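Local coordinates for protein ribulose bisphosphate carboxylase (Hyperthermus butylicus DSM 5456, PDB 6HUN) that probably adds carbon dioxide and water to ribulose 1,5-bisphosphate, giving two molecules of 3-phosphoglycerate, as a magnesium-dependent archaeal form III Rubisco, at residues S54-A59 with Y89-L94; C214-R219 with E252-L257; A425-M430 with D436-E441; S145-F150 with S371-V376. All blocks are in the same frame, centred on the assembly; numbering follows the deposited sequence.

Contact 1. Residues S54-A59 with Y89-L94; sequences SIKDAA and YRFHDL
The phenyl ring of F91 reaches from its strand to the start of helix 55-65 and is met there by I55, K56 and A59. The K56 chain crosses F91 at about a right angle and sets its NZ over one face, 4.2 Å from the centroid of the F91 ring and 14° off the normal, a cation-pi contact. A bend at the last lysine torsion (chi4 44°) helps turn NZ over the ring, and a salt bridge to E32 also holds the ammonium. In the ring plane, at the edge, I55 CG1 comes within 3.8 Å of F91 CD2; that branch is turned anti to the backbone N (chi1 -179°), on the side of the helix that faces the strand. A59, one turn on, brings its CB to 3.5 Å from F91 CE2, a spot where a methyl fits closely against the ring. A serine in place of F91 would probably take the aromatic face from K56 and open a gap beside I55 and A59. S54 starts the helix as its N-cap, its OG accepting from D57 N at 3.1 Å. Helix 55-65 thus packs on the N-terminal domain's sheet: F91 belongs to outermost strand 87-93, while I55 also touches V101 of strand 99-105 and V47 of strand 41-49.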
loop_
_atom_site.group_PDB
_atom_site.type_symbol
_atom_site.label_atom_id
_atom_site.label_comp_id
_atom_site.label_asym_id
_atom_site.label_seq_id
_atom_site.Cartn_x
_atom_site.Cartn_y
_atom_site.Cartn_z
ATOM N N SER A 54 -14.275 -6.233 25.639
ATOM C CA SER A 54 -14.915 -4.940 25.887
ATOM C C SER A 54 -14.234 -3.834 25.072
ATOM O O SER A 54 -13.082 -3.968 24.643
ATOM C CB SER A 54 -14.873 -4.582 27.368
ATOM O OG SER A 54 -13.607 -4.033 27.707
ATOM N N ILE A 55 -14.970 -2.734 24.836
ATOM C CA ILE A 55 -14.421 -1.646 24.018
ATOM C C ILE A 55 -13.214 -1.030 24.700
ATOM O O ILE A 55 -12.218 -0.659 24.049
ATOM C CB ILE A 55 -15.491 -0.580 23.682
ATOM C CG1 ILE A 55 -14.897 0.518 22.809
ATOM C CG2 ILE A 55 -16.051 0.103 24.942
ATOM C CD1 ILE A 55 -14.219 -0.048 21.494
ATOM N N LYS A 56 -13.259 -0.932 26.024
ATOM C CA LYS A 56 -12.116 -0.386 26.730
ATOM C C LYS A 56 -10.903 -1.275 26.563
ATOM O O LYS A 56 -9.786 -0.772 26.400
ATOM C CB LYS A 56 -12.463 -0.211 28.199
ATOM C CG LYS A 56 -13.311 0.989 28.388
ATOM C CD LYS A 56 -13.049 1.489 29.772
ATOM C CE LYS A 56 -13.228 2.954 29.814
ATOM N NZ LYS A 56 -14.464 3.359 29.075
ATOM N N ASP A 57 -11.103 -2.598 26.624
ATOM C CA ASP A 57 -10.017 -3.544 26.379
ATOM C C ASP A 57 -9.471 -3.393 24.952
ATOM O O ASP A 57 -8.253 -3.291 24.745
ATOM C CB ASP A 57 -10.523 -4.961 26.615
ATOM C CG ASP A 57 -9.408 -6.000 26.635
ATOM O OD1 ASP A 57 -8.256 -5.661 26.297
ATOM O OD2 ASP A 57 -9.687 -7.172 27.007
ATOM N N ALA A 58 -10.364 -3.407 23.953
ATOM C CA ALA A 58 -9.916 -3.253 22.568
ATOM C C ALA A 58 -9.150 -1.952 22.406
ATOM O O ALA A 58 -8.090 -1.925 21.784
ATOM C CB ALA A 58 -11.111 -3.294 21.620
ATOM N N ALA A 59 -9.634 -0.879 23.052
ATOM C CA ALA A 59 -9.044 0.439 22.851
ATOM C C ALA A 59 -7.655 0.530 23.470
ATOM O O ALA A 59 -6.766 1.169 22.900
ATOM C CB ALA A 59 -9.954 1.537 23.413
ATOM N N TYR A 89 -8.690 8.208 25.149
ATOM C CA TYR A 89 -9.216 9.168 26.118
ATOM C C TYR A 89 -10.685 9.481 25.891
ATOM O O TYR A 89 -11.255 10.317 26.607
ATOM C CB TYR A 89 -8.390 10.468 26.101
ATOM C CG TYR A 89 -8.545 11.270 24.837
ATOM C CD1 TYR A 89 -7.738 11.005 23.724
ATOM C CD2 TYR A 89 -9.506 12.264 24.730
ATOM C CE1 TYR A 89 -7.892 11.700 22.565
ATOM C CE2 TYR A 89 -9.666 12.969 23.572
ATOM C CZ TYR A 89 -8.863 12.670 22.474
ATOM O OH TYR A 89 -9.006 13.385 21.314
ATOM N N ARG A 90 -11.339 8.795 24.964
ATOM C CA ARG A 90 -12.676 9.220 24.604
ATOM C C ARG A 90 -13.317 8.166 23.743
ATOM O O ARG A 90 -12.664 7.618 22.839
ATOM C CB ARG A 90 -12.649 10.558 23.868
ATOM C CG ARG A 90 -13.999 11.113 23.580
ATOM C CD ARG A 90 -13.876 12.442 22.901
ATOM N NE ARG A 90 -15.148 12.840 22.327
ATOM C CZ ARG A 90 -15.269 13.753 21.379
ATOM N NH1 ARG A 90 -14.183 14.337 20.871
ATOM N NH2 ARG A 90 -16.464 14.040 20.903
ATOM N N PHE A 91 -14.593 7.904 24.035
ATOM C CA PHE A 91 -15.386 6.827 23.470
ATOM C C PHE A 91 -16.749 7.357 23.042
ATOM O O PHE A 91 -17.387 8.145 23.767
ATOM C CB PHE A 91 -15.549 5.689 24.513
ATOM C CG PHE A 91 -14.248 5.035 24.905
ATOM C CD1 PHE A 91 -13.360 5.673 25.762
ATOM C CD2 PHE A 91 -13.899 3.778 24.385
ATOM C CE1 PHE A 91 -12.167 5.100 26.097
ATOM C CE2 PHE A 91 -12.710 3.176 24.741
ATOM C CZ PHE A 91 -11.832 3.828 25.586
ATOM N N HIS A 92 -17.224 6.884 21.900
ATOM C CA HIS A 92 -18.555 7.207 21.408
ATOM C C HIS A 92 -19.178 5.949 20.827
ATOM O O HIS A 92 -18.700 5.395 19.822
ATOM C CB HIS A 92 -18.543 8.342 20.391
ATOM C CG HIS A 92 -19.902 8.682 19.858
ATOM N ND1 HIS A 92 -20.779 9.513 20.528
ATOM C CD2 HIS A 92 -20.548 8.280 18.738
ATOM C CE1 HIS A 92 -21.890 9.634 19.826
ATOM N NE2 HIS A 92 -21.778 8.903 18.734
ATOM N N ASP A 93 -20.261 5.493 21.477
ATOM C CA ASP A 93 -20.958 4.279 21.059
ATOM C C ASP A 93 -21.855 4.585 19.853
ATOM O O ASP A 93 -22.738 5.450 19.932
ATOM C CB ASP A 93 -21.729 3.741 22.264
ATOM C CG ASP A 93 -22.534 2.513 21.975
ATOM O OD1 ASP A 93 -22.661 2.079 20.830
ATOM O OD2 ASP A 93 -23.130 2.009 22.953
ATOM N N LEU A 94 -21.599 3.917 18.710
ATOM C CA LEU A 94 -22.351 4.180 17.489
ATOM C C LEU A 94 -23.676 3.420 17.445
ATOM O O LEU A 94 -24.457 3.608 16.495
ATOM C CB LEU A 94 -21.512 3.851 16.242
ATOM C CG LEU A 94 -20.351 4.834 15.931
ATOM C CD1 LEU A 94 -19.414 4.435 14.777
ATOM C CD2 LEU A 94 -20.844 6.267 15.679
#

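Contact 2. Residues C214-R219 with E252-L257; sequences CRFEAR and EKRIKL
F216 lays one face of its ring against the aliphatic part of R254, whose chain runs extended from CG to NE across it. R254 CB sits 3.9 Å from the centroid of the F216 ring and 19° off the normal, a CH-pi contact, and R254 CG follows at 3.7 Å from F216 CD2. The guanidinium plane is tilted only 17° from the ring plane, though it is the methylenes, not the guanidinium, that lie over the ring. With chi1 at -176°, the F216 ring points away from its own backbone N and across toward helix 248-260. Near the ring plane, at the edge, L257 CD1 approaches F216 CD2 at 4.2 Å. L257 also crosses E217 at about a right angle, its CD2 3.6 Å from E217 OE1. An arginine suits this place because its methylenes pack on the phenyl while its charged end reaches farther, to salt bridges with E250 and with E111 of the second subunit. An alanine at F216 removes the ring, which would probably leave the R254 methylenes without their aromatic surface and open a gap beside L257. Helices 216-234 and 248-260 follow successive strands of the beta/alpha barrel, so this is the side-by-side packing of neighbouring outer helices of a TIM barrel.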
loop_
_atom_site.group_PDB
_atom_site.type_symbol
_atom_site.label_atom_id
_atom_site.label_comp_id
_atom_site.label_asym_id
_atom_site.label_seq_id
_atom_site.Cartn_x
_atom_site.Cartn_y
_atom_site.Cartn_z
ATOM N N CYS A 214 5.056 0.304 -26.161
ATOM C CA CYS A 214 4.993 1.761 -26.068
ATOM C C CYS A 214 5.843 2.241 -24.898
ATOM O O CYS A 214 5.325 2.600 -23.829
ATOM C CB CYS A 214 3.551 2.255 -25.884
ATOM S SG CYS A 214 3.349 4.032 -26.296
ATOM N N ARG A 215 7.151 2.241 -25.106
ATOM C CA ARG A 215 8.081 2.625 -24.064
ATOM C C ARG A 215 7.928 4.083 -23.693
ATOM O O ARG A 215 7.545 4.936 -24.519
ATOM C CB ARG A 215 9.504 2.358 -24.513
ATOM C CG ARG A 215 9.599 0.995 -25.030
ATOM C CD ARG A 215 9.826 0.019 -23.907
ATOM N NE ARG A 215 10.139 -1.285 -24.465
ATOM C CZ ARG A 215 11.211 -1.544 -25.218
ATOM N NH1 ARG A 215 11.405 -2.767 -25.698
ATOM N NH2 ARG A 215 12.098 -0.592 -25.490
ATOM N N PHE A 216 8.325 4.367 -22.451
ATOM C CA PHE A 216 8.070 5.669 -21.859
ATOM C C PHE A 216 8.687 6.774 -22.701
ATOM O O PHE A 216 8.004 7.745 -23.066
ATOM C CB PHE A 216 8.602 5.735 -20.431
ATOM C CG PHE A 216 8.270 7.044 -19.738
ATOM C CD1 PHE A 216 7.068 7.199 -19.073
ATOM C CD2 PHE A 216 9.141 8.128 -19.808
ATOM C CE1 PHE A 216 6.725 8.409 -18.436
ATOM C CE2 PHE A 216 8.808 9.340 -19.186
ATOM C CZ PHE A 216 7.612 9.475 -18.509
ATOM N N GLU A 217 9.970 6.618 -23.063
ATOM C CA GLU A 217 10.664 7.705 -23.747
ATOM C C GLU A 217 10.077 7.947 -25.128
ATOM O O GLU A 217 9.854 9.096 -25.527
ATOM C CB GLU A 217 12.165 7.419 -23.831
ATOM C CG GLU A 217 12.855 8.368 -24.830
ATOM C CD GLU A 217 14.233 8.858 -24.409
ATOM O OE1 GLU A 217 14.897 8.172 -23.601
ATOM O OE2 GLU A 217 14.666 9.916 -24.930
ATOM N N ALA A 218 9.835 6.877 -25.886
ATOM C CA ALA A 218 9.307 7.054 -27.230
ATOM C C ALA A 218 7.890 7.618 -27.183
ATOM O O ALA A 218 7.523 8.425 -28.032
ATOM C CB ALA A 218 9.367 5.731 -27.999
ATOM N N ARG A 219 7.107 7.242 -26.179
ATOM C CA ARG A 219 5.759 7.792 -25.993
ATOM C C ARG A 219 5.795 9.277 -25.622
ATOM O O ARG A 219 5.090 10.107 -26.240
ATOM C CB ARG A 219 5.032 6.992 -24.903
ATOM C CG ARG A 219 3.732 7.603 -24.471
ATOM C CD ARG A 219 2.951 6.584 -23.638
ATOM N NE ARG A 219 3.111 6.748 -22.202
ATOM C CZ ARG A 219 3.739 5.876 -21.425
ATOM N NH1 ARG A 219 4.288 4.791 -21.965
ATOM N NH2 ARG A 219 3.821 6.100 -20.124
ATOM N N GLU A 252 13.105 7.588 -11.370
ATOM C CA GLU A 252 14.046 8.718 -11.378
ATOM C C GLU A 252 14.422 9.108 -12.795
ATOM O O GLU A 252 14.459 10.308 -13.145
ATOM C CB GLU A 252 15.315 8.363 -10.572
ATOM C CG GLU A 252 15.106 8.293 -9.062
ATOM C CD GLU A 252 16.281 7.613 -8.342
ATOM O OE1 GLU A 252 17.094 6.935 -9.007
ATOM O OE2 GLU A 252 16.404 7.759 -7.101
ATOM N N LYS A 253 14.706 8.120 -13.649
ATOM C CA LYS A 253 15.063 8.465 -15.032
ATOM C C LYS A 253 13.888 9.089 -15.766
ATOM O O LYS A 253 14.064 9.984 -16.615
ATOM C CB LYS A 253 15.525 7.217 -15.779
ATOM C CG LYS A 253 16.820 6.634 -15.215
ATOM C CD LYS A 253 16.883 5.068 -15.309
ATOM C CE LYS A 253 17.732 4.643 -16.501
ATOM N NZ LYS A 253 18.019 3.173 -16.518
ATOM N N ARG A 254 12.680 8.577 -15.509
ATOM C CA ARG A 254 11.512 9.059 -16.238
ATOM C C ARG A 254 11.132 10.454 -15.784
ATOM O O ARG A 254 10.693 11.271 -16.614
ATOM C CB ARG A 254 10.332 8.075 -16.091
ATOM C CG ARG A 254 10.629 6.727 -16.768
ATOM C CD ARG A 254 9.660 5.551 -16.439
ATOM N NE ARG A 254 10.338 4.305 -16.819
ATOM C CZ ARG A 254 9.799 3.080 -16.735
ATOM N NH1 ARG A 254 8.554 2.915 -16.340
ATOM N NH2 ARG A 254 10.520 2.006 -17.054
ATOM N N ILE A 255 11.323 10.767 -14.500
ATOM C CA ILE A 255 11.035 12.115 -14.034
ATOM C C ILE A 255 12.006 13.105 -14.662
ATOM O O ILE A 255 11.622 14.229 -15.054
ATOM C CB ILE A 255 11.084 12.192 -12.500
ATOM C CG1 ILE A 255 9.886 11.423 -11.898
ATOM C CG2 ILE A 255 11.069 13.659 -12.063
ATOM C CD1 ILE A 255 9.901 11.276 -10.339
ATOM N N LYS A 256 13.272 12.697 -14.815
ATOM C CA LYS A 256 14.226 13.603 -15.471
ATOM C C LYS A 256 13.911 13.751 -16.955
ATOM O O LYS A 256 13.978 14.865 -17.496
ATOM C CB LYS A 256 15.661 13.101 -15.261
ATOM C CG LYS A 256 16.766 14.071 -15.825
ATOM C CD LYS A 256 18.127 13.573 -15.381
ATOM C CE LYS A 256 19.253 14.284 -16.192
ATOM N NZ LYS A 256 19.104 15.747 -16.062
ATOM N N LEU A 257 13.498 12.671 -17.632
ATOM C CA LEU A 257 13.139 12.811 -19.047
ATOM C C LEU A 257 11.948 13.749 -19.224
ATOM O O LEU A 257 11.920 14.559 -20.158
ATOM C CB LEU A 257 12.821 11.452 -19.656
ATOM C CG LEU A 257 13.902 10.449 -20.052
ATOM C CD1 LEU A 257 13.167 9.156 -20.346
ATOM C CD2 LEU A 257 14.697 10.953 -21.298
#

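Contact 3. Residues A425-M430 with D436-E441; sequences AVEAAM and DEYARE
Apolar contact comes first between A428 and Y438. The methyl CB of A428 lies 3.7 Å from Y438 CG, and measured to the ring centroid the distance is 4.1 Å, with the methyl 29° off the normal; this is an off-centre CH-pi contact. The A428 backbone shares that face, its CA standing above the middle of the ring, and the CA atoms of A428 and Y438 are 6.3 Å apart. A small residue suits the position, since the ring rests directly on the helix backbone. Y438 is turned with CG anti to the backbone N (chi1 -151°), which sends the ring from its own short helix across to helix 415-431.

Both segments belong to the C-terminal part of the catalytic domain, beyond the last barrel strand, 401-403. A short connection leads from helix 415-431 into helix 435-438, and the chain doubles back so that the Y438 ring lies on the helix it has just left. A425 and A439 both touch L445 of helix 443-452, which joins the same cluster.

The polar end of the tyrosine lies against the CB and CG methylenes of E427. Y438 OH is 3.2 Å from E427 CG and 3.7 Å from E427 CB, while the glutamate chain, bent at its second torsion, carries its carboxylate away. That carboxylate is turned 72° from the ring plane. The hydroxyl is hydrogen-bonded to K431 NZ, at the end of helix 415-431, which gives this polar atom a partner within a largely buried contact; the Y438 ring also stacks with H442.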
loop_
_atom_site.group_PDB
_atom_site.type_symbol
_atom_site.label_atom_id
_atom_site.label_comp_id
_atom_site.label_asym_id
_atom_site.label_seq_id
_atom_site.Cartn_x
_atom_site.Cartn_y
_atom_site.Cartn_z
ATOM N N ALA A 425 -19.380 24.275 -22.703
ATOM C CA ALA A 425 -20.182 23.961 -21.531
ATOM C C ALA A 425 -19.607 24.623 -20.288
ATOM O O ALA A 425 -20.351 25.204 -19.490
ATOM C CB ALA A 425 -20.282 22.447 -21.354
ATOM N N VAL A 426 -18.274 24.568 -20.119
ATOM C CA VAL A 426 -17.630 25.256 -19.000
ATOM C C VAL A 426 -17.816 26.757 -19.095
ATOM O O VAL A 426 -17.980 27.438 -18.071
ATOM C CB VAL A 426 -16.138 24.875 -18.953
ATOM C CG1 VAL A 426 -15.345 25.768 -17.977
ATOM C CG2 VAL A 426 -16.060 23.433 -18.514
ATOM N N GLU A 427 -17.736 27.292 -20.324
ATOM C CA GLU A 427 -17.935 28.714 -20.581
ATOM C C GLU A 427 -19.324 29.171 -20.149
ATOM O O GLU A 427 -19.465 30.204 -19.486
ATOM C CB GLU A 427 -17.712 28.997 -22.066
ATOM C CG GLU A 427 -17.367 30.452 -22.367
ATOM C CD GLU A 427 -16.004 30.837 -21.793
ATOM O OE1 GLU A 427 -15.018 30.871 -22.560
ATOM O OE2 GLU A 427 -15.925 31.113 -20.574
ATOM N N ALA A 428 -20.351 28.382 -20.458
ATOM C CA ALA A 428 -21.698 28.717 -20.002
ATOM C C ALA A 428 -21.763 28.795 -18.478
ATOM O O ALA A 428 -22.352 29.728 -17.923
ATOM C CB ALA A 428 -22.696 27.700 -20.546
ATOM N N ALA A 429 -21.109 27.860 -17.789
ATOM C CA ALA A 429 -21.118 27.864 -16.328
ATOM C C ALA A 429 -20.392 29.080 -15.759
ATOM O O ALA A 429 -20.873 29.702 -14.808
ATOM C CB ALA A 429 -20.492 26.570 -15.791
ATOM N N MET A 430 -19.214 29.421 -16.308
ATOM C CA MET A 430 -18.500 30.618 -15.857
ATOM C C MET A 430 -19.320 31.884 -16.088
ATOM O O MET A 430 -19.268 32.825 -15.288
ATOM C CB MET A 430 -17.154 30.746 -16.577
ATOM C CG MET A 430 -16.249 29.525 -16.444
ATOM S SD MET A 430 -15.891 29.182 -14.718
ATOM C CE MET A 430 -15.095 30.696 -14.235
ATOM N N ASP A 436 -29.198 25.384 -22.347
ATOM C CA ASP A 436 -30.114 25.470 -23.485
ATOM C C ASP A 436 -29.907 26.775 -24.263
ATOM O O ASP A 436 -29.764 26.763 -25.488
ATOM C CB ASP A 436 -31.560 25.307 -22.990
ATOM C CG ASP A 436 -31.888 23.850 -22.602
ATOM O OD1 ASP A 436 -31.101 22.945 -22.977
ATOM O OD2 ASP A 436 -32.926 23.589 -21.942
ATOM N N GLU A 437 -29.787 27.896 -23.553
ATOM C CA GLU A 437 -29.560 29.185 -24.210
ATOM C C GLU A 437 -28.193 29.241 -24.878
ATOM O O GLU A 437 -28.052 29.716 -26.011
ATOM C CB GLU A 437 -29.702 30.304 -23.181
ATOM C CG GLU A 437 -29.525 31.709 -23.710
ATOM C CD GLU A 437 -29.701 32.747 -22.610
ATOM O OE1 GLU A 437 -29.189 33.874 -22.757
ATOM O OE2 GLU A 437 -30.353 32.445 -21.585
ATOM N N TYR A 438 -27.153 28.770 -24.179
ATOM C CA TYR A 438 -25.817 28.825 -24.764
ATOM C C TYR A 438 -25.739 27.970 -26.016
ATOM O O TYR A 438 -25.096 28.347 -27.004
ATOM C CB TYR A 438 -24.760 28.359 -23.742
ATOM C CG TYR A 438 -23.411 29.002 -23.952
ATOM C CD1 TYR A 438 -23.260 30.359 -23.840
ATOM C CD2 TYR A 438 -22.273 28.240 -24.224
ATOM C CE1 TYR A 438 -22.044 30.980 -24.043
ATOM C CE2 TYR A 438 -21.019 28.849 -24.405
ATOM C CZ TYR A 438 -20.915 30.221 -24.311
ATOM O OH TYR A 438 -19.719 30.858 -24.491
ATOM N N ALA A 439 -26.413 26.827 -25.999
ATOM C CA ALA A 439 -26.328 25.849 -27.075
ATOM C C ALA A 439 -27.142 26.249 -28.282
ATOM O O ALA A 439 -27.751 25.412 -28.937
ATOM C CB ALA A 439 -26.778 24.487 -26.563
ATOM N N ARG A 440 -27.215 27.523 -28.576
ATOM C CA ARG A 440 -27.881 27.937 -29.791
ATOM C C ARG A 440 -26.982 28.710 -30.699
ATOM O O ARG A 440 -27.195 28.689 -31.912
ATOM C CB ARG A 440 -29.113 28.773 -29.470
ATOM C CG ARG A 440 -30.251 27.926 -29.079
ATOM C CD ARG A 440 -31.482 28.436 -29.759
ATOM N NE ARG A 440 -31.656 27.954 -31.128
ATOM C CZ ARG A 440 -32.070 28.683 -32.158
ATOM N NH1 ARG A 440 -32.188 28.112 -33.343
ATOM N NH2 ARG A 440 -32.402 29.963 -32.018
ATOM N N GLU A 441 -25.992 29.396 -30.161
ATOM C CA GLU A 441 -24.959 29.938 -31.015
ATOM C C GLU A 441 -23.675 29.146 -30.882
ATOM O O GLU A 441 -22.603 29.658 -31.219
ATOM C CB GLU A 441 -24.749 31.426 -30.721
ATOM C CG GLU A 441 -26.044 32.248 -30.854
ATOM C CD GLU A 441 -26.518 32.428 -32.304
ATOM O OE1 GLU A 441 -25.660 32.570 -33.202
ATOM O OE2 GLU A 441 -27.752 32.468 -32.554
#

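Contact 4. Residues S145-F150 with S371-V376; sequences SYLETF and SNIKPV
A type I beta turn from L147 to F150, at the end of helix 144-147, meets the loop that leads into barrel strand 377-380, and I373 of that loop fills the contact. Its CD1 is 3.7 Å from F150 O and 4.0 Å from L147 O, so the methyl lies beside two backbone carbonyls. The L147 and I373 side chains pass at a slant, I373 CG1 4.1 Å from L147 CG; CG1 stands anti to the carbonyl carbon (chi1 -55°), carrying CD1 toward the turn. Branched aliphatic side chains suit this buried spot, where M321 of helix 312-322 packs on L147 and P153 on I373.

The turn links the N-terminal domain, whose strand 132-141 precedes it, with the barrel that begins at strand 171-174, so the contact ties the connection between the two domains of the Rubisco large chain to the loop before the seventh barrel strand. Within the turn, T149 curls back on the helix end: its OG1 donates to Y146 O at 2.8 Å, in the carbonyl plane, and T149 N gives the same oxygen a second bond.

No direct hydrogen bond joins the segments, and water does this work instead. One water donates to E148 OE1 at 2.6 Å and to N372 OD1 at 3.0 Å, joining two exposed side chains whose oxygens, both acceptors, could not bond to each other without such a donor. Another donates to the backbone oxygens F150 O, 2.8 Å away, and N372 O.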
loop_
_atom_site.group_PDB
_atom_site.type_symbol
_atom_site.label_atom_id
_atom_site.label_comp_id
_atom_site.label_asym_id
_atom_site.label_seq_id
_atom_site.Cartn_x
_atom_site.Cartn_y
_atom_site.Cartn_z
ATOM N N SER A 145 3.787 21.128 14.678
ATOM C CA SER A 145 5.211 20.826 14.725
ATOM C C SER A 145 5.516 19.546 13.972
ATOM O O SER A 145 6.623 19.357 13.457
ATOM C CB SER A 145 5.662 20.719 16.177
ATOM O OG SER A 145 4.884 19.710 16.804
ATOM N N TYR A 146 4.535 18.666 13.881
ATOM C CA TYR A 146 4.734 17.474 13.094
ATOM C C TYR A 146 4.332 17.709 11.639
ATOM O O TYR A 146 5.042 17.275 10.718
ATOM C CB TYR A 146 3.925 16.367 13.741
ATOM C CG TYR A 146 4.060 14.996 13.065
ATOM C CD1 TYR A 146 5.302 14.438 12.765
ATOM C CD2 TYR A 146 2.934 14.294 12.739
ATOM C CE1 TYR A 146 5.395 13.155 12.145
ATOM C CE2 TYR A 146 3.014 13.032 12.120
ATOM C CZ TYR A 146 4.222 12.478 11.839
ATOM O OH TYR A 146 4.203 11.233 11.230
ATOM N N LEU A 147 3.204 18.407 11.431
ATOM C CA LEU A 147 2.707 18.653 10.078
ATOM C C LEU A 147 3.741 19.416 9.258
ATOM O O LEU A 147 3.967 19.104 8.090
ATOM C CB LEU A 147 1.370 19.401 10.135
ATOM C CG LEU A 147 0.681 19.696 8.813
ATOM C CD1 LEU A 147 0.330 18.366 8.130
ATOM C CD2 LEU A 147 -0.582 20.495 8.976
ATOM N N GLU A 148 4.446 20.372 9.878
ATOM C CA GLU A 148 5.422 21.107 9.087
ATOM C C GLU A 148 6.682 20.321 8.749
ATOM O O GLU A 148 7.520 20.858 8.024
ATOM C CB GLU A 148 5.795 22.424 9.809
ATOM C CG GLU A 148 6.558 22.265 11.121
ATOM C CD GLU A 148 6.725 23.620 11.870
ATOM O OE1 GLU A 148 5.898 24.545 11.658
ATOM O OE2 GLU A 148 7.692 23.772 12.659
ATOM N N THR A 149 6.882 19.065 9.201
ATOM C CA THR A 149 8.017 18.313 8.695
ATOM C C THR A 149 7.767 17.723 7.306
ATOM O O THR A 149 8.670 17.099 6.724
ATOM C CB THR A 149 8.402 17.212 9.709
ATOM O OG1 THR A 149 7.398 16.184 9.798
ATOM C CG2 THR A 149 8.588 17.833 11.086
ATOM N N PHE A 150 6.548 17.887 6.767
ATOM C CA PHE A 150 6.171 17.395 5.463
ATOM C C PHE A 150 6.110 18.566 4.476
ATOM O O PHE A 150 5.846 19.708 4.885
ATOM C CB PHE A 150 4.808 16.715 5.544
ATOM C CG PHE A 150 4.826 15.501 6.405
ATOM C CD1 PHE A 150 5.124 14.251 5.828
ATOM C CD2 PHE A 150 4.539 15.578 7.752
ATOM C CE1 PHE A 150 5.199 13.090 6.611
ATOM C CE2 PHE A 150 4.603 14.396 8.564
ATOM C CZ PHE A 150 4.906 13.158 7.980
ATOM N N SER A 371 -1.371 25.062 8.094
ATOM C CA SER A 371 -0.326 26.073 7.991
ATOM C C SER A 371 0.877 25.535 7.212
ATOM O O SER A 371 1.338 24.416 7.480
ATOM C CB SER A 371 0.079 26.475 9.406
ATOM O OG SER A 371 0.480 27.810 9.424
ATOM N N ASN A 372 1.313 26.279 6.184
ATOM C CA ASN A 372 2.467 25.917 5.348
ATOM C C ASN A 372 2.257 24.689 4.440
ATOM O O ASN A 372 3.224 24.010 4.080
ATOM C CB ASN A 372 3.709 25.668 6.209
ATOM C CG ASN A 372 4.010 26.850 7.096
ATOM O OD1 ASN A 372 4.236 26.701 8.299
ATOM N ND2 ASN A 372 3.940 28.041 6.516
ATOM N N ILE A 373 1.038 24.303 4.112
ATOM C CA ILE A 373 0.810 23.169 3.204
ATOM C C ILE A 373 -0.160 23.686 2.129
ATOM O O ILE A 373 -1.276 24.035 2.453
ATOM C CB ILE A 373 0.205 21.942 3.928
ATOM C CG1 ILE A 373 1.047 21.458 5.143
ATOM C CG2 ILE A 373 -0.046 20.807 2.915
ATOM C CD1 ILE A 373 2.291 20.756 4.819
ATOM N N LYS A 374 0.287 23.747 0.859
ATOM C CA LYS A 374 -0.527 24.368 -0.189
ATOM C C LYS A 374 -1.762 23.513 -0.443
ATOM O O LYS A 374 -1.744 22.326 -0.129
ATOM C CB LYS A 374 0.268 24.432 -1.486
ATOM C CG LYS A 374 1.393 25.591 -1.445
ATOM C CD LYS A 374 2.340 25.454 -2.555
ATOM C CE LYS A 374 3.306 26.733 -2.538
ATOM N NZ LYS A 374 4.379 26.547 -3.505
ATOM N N PRO A 375 -2.840 24.113 -0.924
ATOM C CA PRO A 375 -4.027 23.328 -1.309
ATOM C C PRO A 375 -3.792 22.471 -2.548
ATOM O O PRO A 375 -2.968 22.759 -3.412
ATOM C CB PRO A 375 -5.093 24.390 -1.571
ATOM C CG PRO A 375 -4.319 25.601 -1.950
ATOM C CD PRO A 375 -2.997 25.565 -1.186
ATOM N N VAL A 376 -4.595 21.430 -2.651
ATOM C CA VAL A 376 -4.509 20.410 -3.694
ATOM C C VAL A 376 -5.704 20.603 -4.640
ATOM O O VAL A 376 -6.796 20.851 -4.164
ATOM C CB VAL A 376 -4.562 19.008 -3.028
ATOM C CG1 VAL A 376 -4.750 17.956 -4.085
ATOM C CG2 VAL A 376 -3.206 18.824 -2.240
HETATM O O HOH W 1 3.551 25.014 10.679
HETATM O O HOH W 2 5.239 22.384 5.464
#

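Along the chain, contact 1 closes first, within the N-terminal domain. Contact 4 then opens just after strand 132-141 of that domain's sheet and closes before barrel strand 377-380, and contact 2, at 214-219 and 252-257, falls inside the loop it closes; contact 3 comes last. Contacts 2 and 3 both lie in the catalytic barrel domain, their centres about 39 Å apart, on helices outside the barrel strands. Contact 1 is about 50 Å from contact 2 and 54 Å from contact 3, centre to centre, across the chain's middle. Contact 4 sits between, about 30 Å from contact 2 and 31 Å from contact 1. None touches another; they lie in separate regions: N-terminal sheet, domain junction, outer barrel helices and C-terminal helices.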